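Local coordinates for putative lipoprotein YcdA (Bacillus subtilis subsp. subtilis str. 168, PDB 4R4G), which is of unknown function but is probably a membrane-attached lipoprotein, built from an Ig-like N-terminal domain and a mixed helix-and-strand C-terminal domain, at residues Asp145-Leu150 against Ala224-Ile229; Glu233-Ala238 against Thr294-Met299. All coordinates share one frame; numbering follows the deposited sequence.

Contact 1: residues Asp145-Leu150 against Ala224-Ile229; sequences DSAKAL and AKTTSI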
loop_
_atom_site.group_PDB
_atom_site.type_symbol
_atom_site.label_atom_id
_atom_site.label_comp_id
_atom_site.label_asym_id
_atom_site.label_seq_id
_atom_site.Cartn_x
_atom_site.Cartn_y
_atom_site.Cartn_z
ATOM N N ASP A 145 1.383 -6.616 0.549
ATOM C CA ASP A 145 0.270 -7.192 1.319
ATOM C C ASP A 145 -0.858 -6.179 1.601
ATOM O O ASP A 145 -2.037 -6.557 1.523
ATOM C CB ASP A 145 0.760 -7.772 2.657
ATOM C CG ASP A 145 1.302 -9.193 2.601
ATOM O OD1 ASP A 145 1.509 -9.723 1.460
ATOM O OD2 ASP A 145 1.545 -9.775 3.688
ATOM N N SER A 146 -0.499 -4.907 1.942
ATOM C CA SER A 146 -1.475 -3.863 2.242
ATOM C C SER A 146 -2.284 -3.491 1.016
ATOM O O SER A 146 -3.475 -3.185 1.159
ATOM C CB SER A 146 -0.816 -2.621 2.836
ATOM O OG SER A 146 0.347 -2.241 2.129
ATOM N N ALA A 147 -1.645 -3.509 -0.186
ATOM C CA ALA A 147 -2.311 -3.186 -1.453
ATOM C C ALA A 147 -3.279 -4.310 -1.805
ATOM O O ALA A 147 -4.400 -4.037 -2.243
ATOM C CB ALA A 147 -1.295 -2.967 -2.561
ATOM N N LYS A 148 -2.878 -5.575 -1.539
ATOM C CA LYS A 148 -3.713 -6.761 -1.748
ATOM C C LYS A 148 -4.981 -6.568 -0.898
ATOM O O LYS A 148 -6.091 -6.582 -1.444
ATOM C CB LYS A 148 -2.941 -8.072 -1.424
ATOM C CG LYS A 148 -1.778 -8.387 -2.410
ATOM C CD LYS A 148 -1.041 -9.725 -2.114
ATOM C CE LYS A 148 0.328 -9.851 -2.778
ATOM N NZ LYS A 148 1.477 -9.537 -1.847
ATOM N N ALA A 149 -4.805 -6.247 0.394
ATOM C CA ALA A 149 -5.895 -5.934 1.311
ATOM C C ALA A 149 -6.752 -4.743 0.815
ATOM O O ALA A 149 -7.971 -4.887 0.788
ATOM C CB ALA A 149 -5.351 -5.652 2.692
ATOM N N LEU A 150 -6.149 -3.617 0.359
ATOM C CA LEU A 150 -6.940 -2.482 -0.152
ATOM C C LEU A 150 -7.803 -2.900 -1.361
ATOM O O LEU A 150 -8.968 -2.504 -1.456
ATOM C CB LEU A 150 -6.089 -1.258 -0.516
ATOM C CG LEU A 150 -6.910 -0.123 -1.139
ATOM C CD1 LEU A 150 -7.849 0.518 -0.122
ATOM C CD2 LEU A 150 -6.056 0.890 -1.818
ATOM N N ALA A 224 -3.460 -0.875 -7.382
ATOM C CA ALA A 224 -3.046 -0.560 -6.008
ATOM C C ALA A 224 -1.584 -0.949 -5.739
ATOM O O ALA A 224 -1.180 -2.099 -5.947
ATOM C CB ALA A 224 -3.960 -1.261 -5.014
ATOM N N LYS A 225 -0.787 0.013 -5.272
ATOM C CA LYS A 225 0.609 -0.241 -4.939
ATOM C C LYS A 225 0.942 0.321 -3.593
ATOM O O LYS A 225 0.689 1.496 -3.363
ATOM C CB LYS A 225 1.557 0.373 -5.988
ATOM C CG LYS A 225 2.990 -0.103 -5.795
ATOM C CD LYS A 225 4.048 0.728 -6.476
ATOM C CE LYS A 225 5.385 0.253 -5.943
ATOM N NZ LYS A 225 6.555 0.835 -6.654
ATOM N N THR A 226 1.527 -0.496 -2.710
ATOM C CA THR A 226 2.052 -0.026 -1.421
ATOM C C THR A 226 3.334 0.770 -1.733
ATOM O O THR A 226 4.261 0.224 -2.354
ATOM C CB THR A 226 2.315 -1.183 -0.471
ATOM O OG1 THR A 226 1.125 -1.963 -0.368
ATOM C CG2 THR A 226 2.731 -0.705 0.893
ATOM N N THR A 227 3.358 2.057 -1.355
ATOM C CA THR A 227 4.488 2.925 -1.646
ATOM C C THR A 227 5.433 3.074 -0.426
ATOM O O THR A 227 6.637 3.282 -0.617
ATOM C CB THR A 227 3.994 4.257 -2.196
ATOM O OG1 THR A 227 3.042 4.853 -1.305
ATOM C CG2 THR A 227 3.378 4.105 -3.569
ATOM N N SER A 228 4.913 2.929 0.809
ATOM C CA SER A 228 5.719 3.016 2.036
ATOM C C SER A 228 5.073 2.288 3.187
ATOM O O SER A 228 3.855 2.277 3.298
ATOM C CB SER A 228 5.956 4.468 2.441
ATOM O OG SER A 228 4.759 5.226 2.456
ATOM N N ILE A 229 5.886 1.651 4.018
ATOM C CA ILE A 229 5.477 0.967 5.244
ATOM C C ILE A 229 6.285 1.575 6.364
ATOM O O ILE A 229 7.499 1.789 6.212
ATOM C CB ILE A 229 5.617 -0.581 5.221
ATOM C CG1 ILE A 229 4.915 -1.198 4.006
ATOM C CG2 ILE A 229 5.135 -1.213 6.561
ATOM C CD1 ILE A 229 5.567 -2.387 3.500
#

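Contact 2: residues Glu233-Ala238 against Thr294-Met299; sequences EAIVEA and TVEVKM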
loop_
_atom_site.group_PDB
_atom_site.type_symbol
_atom_site.label_atom_id
_atom_site.label_comp_id
_atom_site.label_asym_id
_atom_site.label_seq_id
_atom_site.Cartn_x
_atom_site.Cartn_y
_atom_site.Cartn_z
ATOM N N GLU A 233 1.617 0.820 10.065
ATOM C CA GLU A 233 0.772 1.456 9.065
ATOM C C GLU A 233 1.497 1.708 7.740
ATOM O O GLU A 233 2.645 2.172 7.726
ATOM C CB GLU A 233 0.082 2.741 9.594
ATOM C CG GLU A 233 0.938 3.904 10.080
ATOM C CD GLU A 233 0.149 5.097 10.613
ATOM O OE1 GLU A 233 -0.804 4.895 11.406
ATOM O OE2 GLU A 233 0.500 6.242 10.242
ATOM N N ALA A 234 0.794 1.386 6.616
ATOM C CA ALA A 234 1.290 1.539 5.242
ATOM C C ALA A 234 0.542 2.594 4.458
ATOM O O ALA A 234 -0.567 2.976 4.833
ATOM C CB ALA A 234 1.186 0.221 4.497
ATOM N N ILE A 235 1.145 3.032 3.337
ATOM C CA ILE A 235 0.554 3.961 2.372
ATOM C C ILE A 235 0.400 3.222 1.051
ATOM O O ILE A 235 1.392 2.795 0.451
ATOM C CB ILE A 235 1.309 5.319 2.203
ATOM C CG1 ILE A 235 1.342 6.117 3.522
ATOM C CG2 ILE A 235 0.721 6.166 1.038
ATOM C CD1 ILE A 235 -0.047 6.445 4.173
ATOM N N VAL A 236 -0.859 3.061 0.617
ATOM C CA VAL A 236 -1.217 2.414 -0.628
ATOM C C VAL A 236 -1.647 3.502 -1.591
ATOM O O VAL A 236 -2.490 4.347 -1.265
ATOM C CB VAL A 236 -2.288 1.318 -0.460
ATOM C CG1 VAL A 236 -2.515 0.586 -1.783
ATOM C CG2 VAL A 236 -1.910 0.325 0.630
ATOM N N GLU A 237 -1.028 3.504 -2.756
ATOM C CA GLU A 237 -1.288 4.438 -3.833
ATOM C C GLU A 237 -2.271 3.762 -4.783
ATOM O O GLU A 237 -1.930 2.775 -5.443
ATOM C CB GLU A 237 0.046 4.784 -4.503
ATOM C CG GLU A 237 0.035 5.953 -5.461
ATOM C CD GLU A 237 1.378 6.649 -5.601
ATOM O OE1 GLU A 237 1.948 7.076 -4.566
ATOM O OE2 GLU A 237 1.845 6.794 -6.755
ATOM N N ALA A 238 -3.519 4.231 -4.780
ATOM C CA ALA A 238 -4.570 3.666 -5.624
ATOM C C ALA A 238 -4.747 4.505 -6.868
ATOM O O ALA A 238 -5.033 5.698 -6.773
ATOM C CB ALA A 238 -5.865 3.581 -4.852
ATOM N N THR A 294 -5.103 9.379 -8.720
ATOM C CA THR A 294 -4.292 8.619 -7.785
ATOM C C THR A 294 -4.625 9.104 -6.380
ATOM O O THR A 294 -4.620 10.308 -6.125
ATOM C CB THR A 294 -2.825 8.725 -8.154
ATOM O OG1 THR A 294 -2.691 8.467 -9.556
ATOM C CG2 THR A 294 -1.983 7.744 -7.392
ATOM N N VAL A 295 -4.999 8.184 -5.496
ATOM C CA VAL A 295 -5.390 8.532 -4.131
ATOM C C VAL A 295 -4.487 7.791 -3.194
ATOM O O VAL A 295 -4.262 6.601 -3.390
ATOM C CB VAL A 295 -6.895 8.228 -3.843
ATOM C CG1 VAL A 295 -7.266 8.545 -2.396
ATOM C CG2 VAL A 295 -7.800 8.997 -4.785
ATOM N N GLU A 296 -3.963 8.473 -2.183
ATOM C CA GLU A 296 -3.139 7.808 -1.182
ATOM C C GLU A 296 -4.052 7.423 -0.052
ATOM O O GLU A 296 -4.900 8.218 0.359
ATOM C CB GLU A 296 -1.966 8.679 -0.712
ATOM C CG GLU A 296 -0.802 8.681 -1.686
ATOM C CD GLU A 296 0.472 9.344 -1.203
ATOM O OE1 GLU A 296 0.390 10.469 -0.654
ATOM O OE2 GLU A 296 1.560 8.762 -1.431
ATOM N N VAL A 297 -3.953 6.173 0.374
ATOM C CA VAL A 297 -4.819 5.595 1.393
ATOM C C VAL A 297 -3.939 4.928 2.437
ATOM O O VAL A 297 -3.018 4.189 2.086
ATOM C CB VAL A 297 -5.819 4.603 0.709
ATOM C CG1 VAL A 297 -6.351 3.549 1.671
ATOM C CG2 VAL A 297 -6.966 5.349 0.041
ATOM N N LYS A 298 -4.220 5.186 3.712
ATOM C CA LYS A 298 -3.479 4.603 4.817
ATOM C C LYS A 298 -4.172 3.332 5.310
ATOM O O LYS A 298 -5.376 3.333 5.599
ATOM C CB LYS A 298 -3.318 5.633 5.955
ATOM C CG LYS A 298 -2.367 5.235 7.090
ATOM C CD LYS A 298 -2.239 6.328 8.173
ATOM C CE LYS A 298 -3.435 6.424 9.103
ATOM N NZ LYS A 298 -3.163 7.295 10.274
HETATM N N MSE A 299 -3.396 2.247 5.376
HETATM C CA MSE A 299 -3.799 0.939 5.900
HETATM C C MSE A 299 -3.164 0.756 7.261
HETATM O O MSE A 299 -2.093 1.316 7.508
HETATM C CB MSE A 299 -3.350 -0.208 4.971
HETATM C CG MSE A 299 -3.885 -0.143 3.549
HETATM SE SE MSE A 299 -5.795 -0.262 3.433
HETATM C CE MSE A 299 -6.091 -2.157 3.857
#

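Contact 1: residues Asp145-Leu150 against Ala224-Ile229
Ser146 and Thr226 meet through their hydroxyls because of how each first torsion is set. In Ser146, OG sits between the backbone N and the carbonyl carbon (chi1 45°); in Thr226, OG1 is anti to the carbonyl carbon and beside the backbone N (chi1 -53°). The two oxygens come within 2.6 Å, Ser146 OG to Thr226 OG1, in a hydrogen bond whose direction the model leaves open. Thr226 OG1 also lies close to the helix backbone, 3.2 Å from Ala147 N, and its methyl CG2 rests near the serine oxygen.

One residue on, the methyl of Ala147 fits against the strand: its CB lies 3.4 Å from Thr226 OG1 and 4.0 Å from Ala224 CB. Here helix 145-157 packs on the sheet of the C-terminal domain; segments 145-150 and 224-229 run in roughly opposite directions, their axes 142° apart, with closest approach 6.7 Å. Ser146, Ala147 and Ala224 are small, consistent with the close approach. A turn further along, Leu150 brings CD2 to 4.4 Å from Ala224 CB, and the same side chain reaches Val236, Val297 and Met299 on the next two strands. On the helix side turned from the strand, Lys148 NZ makes a salt bridge to Asp145 OD1, its hydrogen bond weak. Beyond Thr226, Thr227 and Ser228 both face Ile235, a classic beta bulge where strand 221-230 pairs with strand 233-244.

Contact 2: residues Glu233-Ala238 against Thr294-Met299
Glu233 and Lys298 reach toward each other at one end of this antiparallel pair, their side chains crossing obliquely. Lys298 leaves the strand with CG anti to the backbone N and bends at its third torsion (chi3 76°), which places CE. Glu233 OE1 lies 3.6 Å from Lys298 NZ, a long salt bridge. The other carboxylate oxygen, Glu233 OE2, rests 3.4 Å from Lys298 CD.

On the same face, Ile235 lies between two side chains of the other strand. Its CD1 meets the aliphatic root of Lys298, 3.8 Å from CB, and its CG2 lies against the carboxylate end of Glu296. Further along, Glu237 CG comes up to Thr294 CG2, and its carboxylate is turned 64° from that of Glu296, with Glu237 OE1 3.6 Å from Glu296 OE2.

The other face is apolar: Val236 CG2 touches Met299 CG (a selenomethionine) at 3.6 Å, with Ala234, Ala238, Val295 and Val297 on the same side. Helix 145-157 packs on Ala234 and Val236, helix 314-321 on Ala238 and Val297. Six backbone hydrogen bonds join the strands through the pairs Ala234-Met299, Val236-Val297 and Ala238-Val295; the straightest, Val236 N to Val297 O, has an N-H...O angle of 173°.

The chemistry thus divides by face, apolar beneath the helices and mixed on the other, where Ile235 sits among charged side chains and the neighbouring carboxylates of Glu237 and Glu296 probably repel each other and may raise one another's proton affinity.

How the contacts relate
Contacts 1 and 2 lie side by side in the C-terminal domain, their centres about 7 Å apart, and both belong to the DUF5105 part of the protein. Contact 1 closes before contact 2 opens: strand 221-230 is followed directly in the chain by strand 233-244, which pairs with it on one edge and with strand 293-301 on the other. Probable hydrogen bonds from Glu237 N to Lys225 O and from Thr227 N to Ile235 O join the two contacts, and Ser146 OG packs on Ala234 CB. Side chains of helix 145-157 touch all three strands, 221-230, 233-244 and 293-301, of one mixed sheet, tying this helix to strands that come at least 60 residues later in the chain.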